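Local atomic coordinates of endoglucanase (Humicola insolens, PDB entry 1DYS), a protein that hydrolyses internal beta-1,4-glucosidic linkages in cellulose as a family 6 glycoside hydrolase, contributing to the recycling of plant biomass. Residues Thr49-Phe57 with Gly82-Arg91. Residues are numbered along the deposited sequence; the frame is centred on the assembly and turned at random.
Sequences TFYWISNIF and GLVLYNLPDR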
ATOM      1  N   THR A  49     -15.595  -7.877  13.955  1.00 16.03           N
ATOM      2  CA  THR A  49     -15.050  -7.752  12.602  1.00 16.13           C
ATOM      3  C   THR A  49     -13.700  -8.476  12.603  1.00 17.15           C
ATOM      4  O   THR A  49     -13.031  -8.445  13.640  1.00 15.90           O
ATOM      5  CB  THR A  49     -14.910  -6.283  12.224  1.00 16.91           C
ATOM      6  OG1 THR A  49     -16.239  -5.714  12.199  1.00 14.21           O
ATOM      7  CG2 THR A  49     -14.469  -6.153  10.763  1.00 16.21           C
ATOM      8  N   PHE A  50     -13.339  -9.155  11.507  1.00 16.48           N
ATOM      9  CA  PHE A  50     -12.001  -9.734  11.505  1.00 13.84           C
ATOM     10  C   PHE A  50     -10.896  -8.681  11.477  1.00 14.81           C
ATOM     11  O   PHE A  50     -11.071  -7.527  11.072  1.00 15.09           O
ATOM     12  CB  PHE A  50     -11.859 -10.514  10.171  1.00 13.55           C
ATOM     13  CG  PHE A  50     -12.457 -11.882  10.215  1.00 13.29           C
ATOM     14  CD1 PHE A  50     -13.760 -12.089  10.615  1.00 16.48           C
ATOM     15  CD2 PHE A  50     -11.688 -12.983   9.868  1.00 15.87           C
ATOM     16  CE1 PHE A  50     -14.286 -13.355  10.663  1.00 15.15           C
ATOM     17  CE2 PHE A  50     -12.197 -14.275   9.937  1.00 16.11           C
ATOM     18  CZ  PHE A  50     -13.527 -14.474  10.329  1.00 15.82           C
ATOM     19  N   TYR A  51      -9.731  -9.134  11.952  1.00 11.65           N
ATOM     20  CA  TYR A  51      -8.474  -8.362  11.884  1.00 12.70           C
ATOM     21  C   TYR A  51      -7.684  -8.809  10.660  1.00 11.84           C
ATOM     22  O   TYR A  51      -7.419 -10.021  10.498  1.00 15.79           O
ATOM     23  CB  TYR A  51      -7.653  -8.722  13.136  1.00 13.11           C
ATOM     24  CG  TYR A  51      -8.149  -8.170  14.462  1.00 13.50           C
ATOM     25  CD1 TYR A  51      -9.232  -8.802  15.074  1.00 13.00           C
ATOM     26  CD2 TYR A  51      -7.559  -7.115  15.118  1.00 15.21           C
ATOM     27  CE1 TYR A  51      -9.737  -8.385  16.284  1.00 15.73           C
ATOM     28  CE2 TYR A  51      -8.048  -6.681  16.348  1.00 16.71           C
ATOM     29  CZ  TYR A  51      -9.141  -7.313  16.912  1.00 19.01           C
ATOM     30  OH  TYR A  51      -9.614  -6.856  18.124  1.00 16.58           O
ATOM     31  N   TRP A  52      -7.278  -7.878   9.802  1.00 13.83           N
ATOM     32  CA  TRP A  52      -6.527  -8.188   8.619  1.00 12.86           C
ATOM     33  C   TRP A  52      -5.015  -8.131   8.843  1.00 13.06           C
ATOM     34  O   TRP A  52      -4.462  -7.094   9.182  1.00 15.63           O
ATOM     35  CB  TRP A  52      -6.880  -7.227   7.484  1.00 13.88           C
ATOM     36  CG  TRP A  52      -8.262  -7.477   6.929  1.00 11.93           C
ATOM     37  CD1 TRP A  52      -9.460  -7.326   7.570  1.00 14.24           C
ATOM     38  CD2 TRP A  52      -8.569  -7.972   5.608  1.00 12.10           C
ATOM     39  NE1 TRP A  52     -10.501  -7.618   6.730  1.00 10.67           N
ATOM     40  CE2 TRP A  52      -9.964  -8.029   5.522  1.00 12.07           C
ATOM     41  CE3 TRP A  52      -7.782  -8.337   4.508  1.00 12.55           C
ATOM     42  CZ2 TRP A  52     -10.609  -8.448   4.343  1.00 12.99           C
ATOM     43  CZ3 TRP A  52      -8.423  -8.757   3.349  1.00 13.86           C
ATOM     44  CH2 TRP A  52      -9.833  -8.796   3.277  1.00 13.59           C
ATOM     45  N   ILE A  53      -4.429  -9.317   8.615  1.00 11.99           N
ATOM     46  CA  ILE A  53      -2.964  -9.429   8.840  1.00 13.95           C
ATOM     47  C   ILE A  53      -2.308  -9.402   7.468  1.00 15.56           C
ATOM     48  O   ILE A  53      -1.883 -10.451   6.924  1.00 13.88           O
ATOM     49  CB  ILE A  53      -2.618 -10.696   9.622  1.00 11.83           C
ATOM     50  CG1 ILE A  53      -3.428 -10.907  10.902  1.00 13.23           C
ATOM     51  CG2 ILE A  53      -1.120 -10.576  10.031  1.00 15.04           C
ATOM     52  CD1 ILE A  53      -3.654  -9.736  11.814  1.00 14.75           C
ATOM     53  N   SER A  54      -2.396  -8.235   6.847  1.00 15.20           N
ATOM     54  CA  SER A  54      -2.115  -8.059   5.418  1.00 10.25           C
ATOM     55  C   SER A  54      -0.654  -7.929   5.054  1.00 14.35           C
ATOM     56  O   SER A  54      -0.342  -7.707   3.885  1.00 15.04           O
ATOM     57  CB  SER A  54      -2.929  -6.876   4.880  1.00 13.89           C
ATOM     58  OG  SER A  54      -4.326  -7.041   5.204  1.00 17.22           O
ATOM     59  N   ASN A  55       0.237  -7.984   6.017  1.00 15.12           N
ATOM     60  CA  ASN A  55       1.677  -7.929   5.769  1.00 14.74           C
ATOM     61  C   ASN A  55       2.409  -8.261   7.069  1.00 15.53           C
ATOM     62  O   ASN A  55       1.801  -8.480   8.125  1.00 15.28           O
ATOM     63  CB  ASN A  55       2.132  -6.599   5.193  1.00 14.25           C
ATOM     64  CG  ASN A  55       1.662  -5.470   6.072  1.00 15.84           C
ATOM     65  OD1 ASN A  55       2.000  -5.356   7.247  1.00 15.76           O
ATOM     66  ND2 ASN A  55       0.781  -4.651   5.486  1.00 20.84           N
ATOM     67  N   ILE A  56       3.729  -8.400   6.978  1.00 13.68           N
ATOM     68  CA  ILE A  56       4.573  -8.856   8.088  1.00 16.07           C
ATOM     69  C   ILE A  56       4.528  -7.852   9.220  1.00 15.12           C
ATOM     70  O   ILE A  56       4.445  -8.267  10.392  1.00 14.39           O
ATOM     71  CB  ILE A  56       6.012  -9.120   7.602  1.00 14.99           C
ATOM     72  CG1 ILE A  56       6.054 -10.464   6.844  1.00 15.05           C
ATOM     73  CG2 ILE A  56       7.009  -9.175   8.758  1.00 15.64           C
ATOM     74  CD1 ILE A  56       7.236 -10.466   5.843  1.00 15.09           C
ATOM     75  N   PHE A  57       4.531  -6.564   8.921  1.00 15.86           N
ATOM     76  CA  PHE A  57       4.386  -5.533   9.945  1.00 11.80           C
ATOM     77  C   PHE A  57       3.118  -5.792  10.796  1.00 15.24           C
ATOM     78  O   PHE A  57       3.148  -5.593  12.010  1.00 14.57           O
ATOM     79  CB  PHE A  57       4.301  -4.171   9.269  1.00 15.25           C
ATOM     80  CG  PHE A  57       4.080  -2.995  10.172  1.00 14.23           C
ATOM     81  CD1 PHE A  57       5.150  -2.406  10.806  1.00 15.89           C
ATOM     82  CD2 PHE A  57       2.808  -2.511  10.427  1.00 15.74           C
ATOM     83  CE1 PHE A  57       4.969  -1.317  11.642  1.00 16.76           C
ATOM     84  CE2 PHE A  57       2.604  -1.410  11.229  1.00 21.90           C
ATOM     85  CZ  PHE A  57       3.695  -0.842  11.868  1.00 19.88           C
ATOM     86  N   GLY A  82     -11.554 -13.400  14.676  1.00 13.32           N
ATOM     87  CA  GLY A  82     -11.420 -13.633  13.227  1.00 14.02           C
ATOM     88  C   GLY A  82     -10.112 -12.954  12.789  1.00 12.83           C
ATOM     89  O   GLY A  82      -9.917 -11.771  13.069  1.00 11.47           O
ATOM     90  N   LEU A  83      -9.305 -13.736  12.048  1.00 11.68           N
ATOM     91  CA  LEU A  83      -8.049 -13.197  11.492  1.00 12.33           C
ATOM     92  C   LEU A  83      -8.045 -13.468   9.981  1.00 13.16           C
ATOM     93  O   LEU A  83      -8.449 -14.560   9.578  1.00 13.82           O
ATOM     94  CB  LEU A  83      -6.797 -13.863  12.075  1.00 11.71           C
ATOM     95  CG  LEU A  83      -6.604 -13.653  13.584  1.00 14.81           C
ATOM     96  CD1 LEU A  83      -5.357 -14.447  14.017  1.00 14.82           C
ATOM     97  CD2 LEU A  83      -6.484 -12.189  13.914  1.00 13.22           C
ATOM     98  N   VAL A  84      -7.514 -12.530   9.200  1.00 11.69           N
ATOM     99  CA  VAL A  84      -7.427 -12.752   7.743  1.00  9.75           C
ATOM    100  C   VAL A  84      -5.929 -12.956   7.439  1.00 11.01           C
ATOM    101  O   VAL A  84      -5.152 -12.088   7.786  1.00 14.07           O
ATOM    102  CB  VAL A  84      -7.934 -11.552   6.928  1.00 12.58           C
ATOM    103  CG1 VAL A  84      -7.999 -11.974   5.454  1.00 15.29           C
ATOM    104  CG2 VAL A  84      -9.346 -11.149   7.377  1.00 11.72           C
ATOM    105  N   LEU A  85      -5.583 -14.140   6.957  1.00 12.20           N
ATOM    106  CA  LEU A  85      -4.176 -14.449   6.628  1.00 11.40           C
ATOM    107  C   LEU A  85      -4.092 -14.099   5.151  1.00 12.29           C
ATOM    108  O   LEU A  85      -4.697 -14.780   4.301  1.00 13.55           O
ATOM    109  CB  LEU A  85      -3.954 -15.939   6.926  1.00 13.55           C
ATOM    110  CG  LEU A  85      -2.505 -16.412   6.823  1.00 12.40           C
ATOM    111  CD1 LEU A  85      -2.286 -17.555   7.802  1.00 15.19           C
ATOM    112  CD2 LEU A  85      -2.183 -16.821   5.398  1.00 17.10           C
ATOM    113  N   TYR A  86      -3.386 -12.999   4.868  1.00 13.64           N
ATOM    114  CA  TYR A  86      -3.407 -12.445   3.514  1.00 10.83           C
ATOM    115  C   TYR A  86      -2.073 -11.827   3.119  1.00 15.34           C
ATOM    116  O   TYR A  86      -1.939 -10.613   3.208  1.00 14.86           O
ATOM    117  CB  TYR A  86      -4.538 -11.397   3.445  1.00 12.42           C
ATOM    118  CG  TYR A  86      -4.793 -10.652   2.183  1.00 12.60           C
ATOM    119  CD1 TYR A  86      -4.964 -11.280   0.952  1.00  9.94           C
ATOM    120  CD2 TYR A  86      -4.880  -9.250   2.169  1.00 13.74           C
ATOM    121  CE1 TYR A  86      -5.250 -10.593  -0.226  1.00 12.13           C
ATOM    122  CE2 TYR A  86      -5.135  -8.544   1.019  1.00 16.78           C
ATOM    123  CZ  TYR A  86      -5.317  -9.212  -0.182  1.00 15.36           C
ATOM    124  OH  TYR A  86      -5.576  -8.476  -1.322  1.00 14.76           O
ATOM    125  N   ASN A  87      -1.129 -12.680   2.737  1.00 15.39           N
ATOM    126  CA  ASN A  87       0.170 -12.119   2.266  1.00 10.89           C
ATOM    127  C   ASN A  87       0.802 -13.011   1.227  1.00 12.51           C
ATOM    128  O   ASN A  87       2.055 -13.105   1.110  1.00 14.17           O
ATOM    129  CB  ASN A  87       1.060 -11.891   3.481  1.00 12.53           C
ATOM    130  CG  ASN A  87       2.176 -10.884   3.176  1.00 15.12           C
ATOM    131  OD1 ASN A  87       2.108 -10.119   2.216  1.00 13.51           O
ATOM    132  ND2 ASN A  87       3.199 -10.897   4.010  1.00 14.63           N
ATOM    133  N   LEU A  88      -0.012 -13.651   0.387  1.00 12.48           N
ATOM    134  CA  LEU A  88       0.541 -14.555  -0.630  1.00 13.76           C
ATOM    135  C   LEU A  88       1.521 -13.884  -1.555  1.00 13.37           C
ATOM    136  O   LEU A  88       1.411 -12.721  -1.979  1.00 14.66           O
ATOM    137  CB  LEU A  88      -0.668 -15.012  -1.504  1.00 16.32           C
ATOM    138  CG  LEU A  88      -0.511 -16.306  -2.304  1.00 16.68           C
ATOM    139  CD1 LEU A  88      -0.344 -17.494  -1.364  1.00 16.55           C
ATOM    140  CD2 LEU A  88      -1.730 -16.492  -3.210  1.00 16.00           C
ATOM    141  N   PRO A  89       2.575 -14.603  -1.906  1.00 15.44           N
ATOM    142  CA  PRO A  89       3.502 -14.067  -2.898  1.00 15.41           C
ATOM    143  C   PRO A  89       2.751 -13.919  -4.210  1.00 15.17           C
ATOM    144  O   PRO A  89       1.900 -14.747  -4.614  1.00 14.69           O
ATOM    145  CB  PRO A  89       4.650 -15.088  -3.038  1.00 15.65           C
ATOM    146  CG  PRO A  89       4.437 -15.930  -1.829  1.00 15.43           C
ATOM    147  CD  PRO A  89       2.962 -15.924  -1.440  1.00 12.94           C
ATOM    148  N   ASP A  90       2.947 -12.805  -4.903  1.00 12.82           N
ATOM    149  CA  ASP A  90       2.267 -12.462  -6.143  1.00 16.10           C
ATOM    150  C   ASP A  90       0.748 -12.407  -5.954  1.00 19.34           C
ATOM    151  O   ASP A  90      -0.065 -12.829  -6.801  1.00 17.20           O
ATOM    152  CB  ASP A  90       2.600 -13.457  -7.269  1.00 13.45           C
ATOM    153  CG  ASP A  90       4.025 -13.271  -7.771  1.00 24.51           C
ATOM    154  OD1 ASP A  90       4.754 -12.454  -7.163  1.00 19.04           O
ATOM    155  OD2 ASP A  90       4.397 -13.958  -8.756  1.00 18.33           O
ATOM    156  N   ARG A  91       0.378 -11.915  -4.784  1.00 13.43           N
ATOM    157  CA  ARG A  91      -0.995 -11.717  -4.333  1.00 14.50           C
ATOM    158  C   ARG A  91      -1.868 -11.043  -5.376  1.00 14.98           C
ATOM    159  O   ARG A  91      -1.405 -10.157  -6.096  1.00 15.76           O
ATOM    160  CB  ARG A  91      -0.935 -10.781  -3.107  1.00 13.98           C
ATOM    161  CG  ARG A  91      -2.100 -10.982  -2.133  1.00 13.34           C
ATOM    162  CD  ARG A  91      -1.814 -10.312  -0.796  1.00 13.92           C
ATOM    163  NE  ARG A  91      -1.860  -8.832  -0.906  1.00 13.23           N
ATOM    164  CZ  ARG A  91      -1.685  -8.078   0.178  1.00 12.35           C
ATOM    165  NH1 ARG A  91      -1.464  -8.525   1.416  1.00 13.29           N
ATOM    166  NH2 ARG A  91      -1.722  -6.735  -0.024  1.00 14.70           N
TER
HETATM  167  O   HOH W   1     -12.457 -10.690  15.317  1.00 16.72           O
HETATM  168  O   HOH W   2       1.830  -7.387   1.867  1.00 13.16           O
HETATM  169  O   HOH W   3      -0.179  -4.997   2.269  1.00 29.17           O
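The carbonyl oxygen of Ser54 takes three donors: Arg91 NH1 at 2.8 Å from Ser54 O, and two waters. One of these waters also donates to Asn87 OD1; the other accepts from Arg91 NH2. Arg91 NH1 bonds Tyr86 O as well, so one nitrogen joins the residues that follow the two strands. The guanidinium lies with a face over Tyr86 CE2, and Tyr86 OH bonds Asp92, probably the catalytic proton donor. Strand 51-53 and strand 79-85 pair in parallel within a beta-alpha-beta unit of the barrel. Tyr51 O accepts Val84 N at 2.8 Å, and Ile53 N donates to Val84 O. Trp52 CG sits anti to its carbonyl carbon (chi1 -71°), which sets a face of the indole over Val84 CG2, 3.6 Å from the centroid of the five-membered ring of Trp52. The six-membered ring makes an offset edge-to-face pair with Tyr86, planes at 84°. Trp52 NE1 bonds Val309 O. An alanine in place of Trp52 would probably uncover Val84, leave Val309 O without this donor and take the edge contact from Tyr86. Trp52 and Ser54 probably bind substrate, so these bonds and ring contacts probably help shape the cellulose-binding cleft beside Asp92.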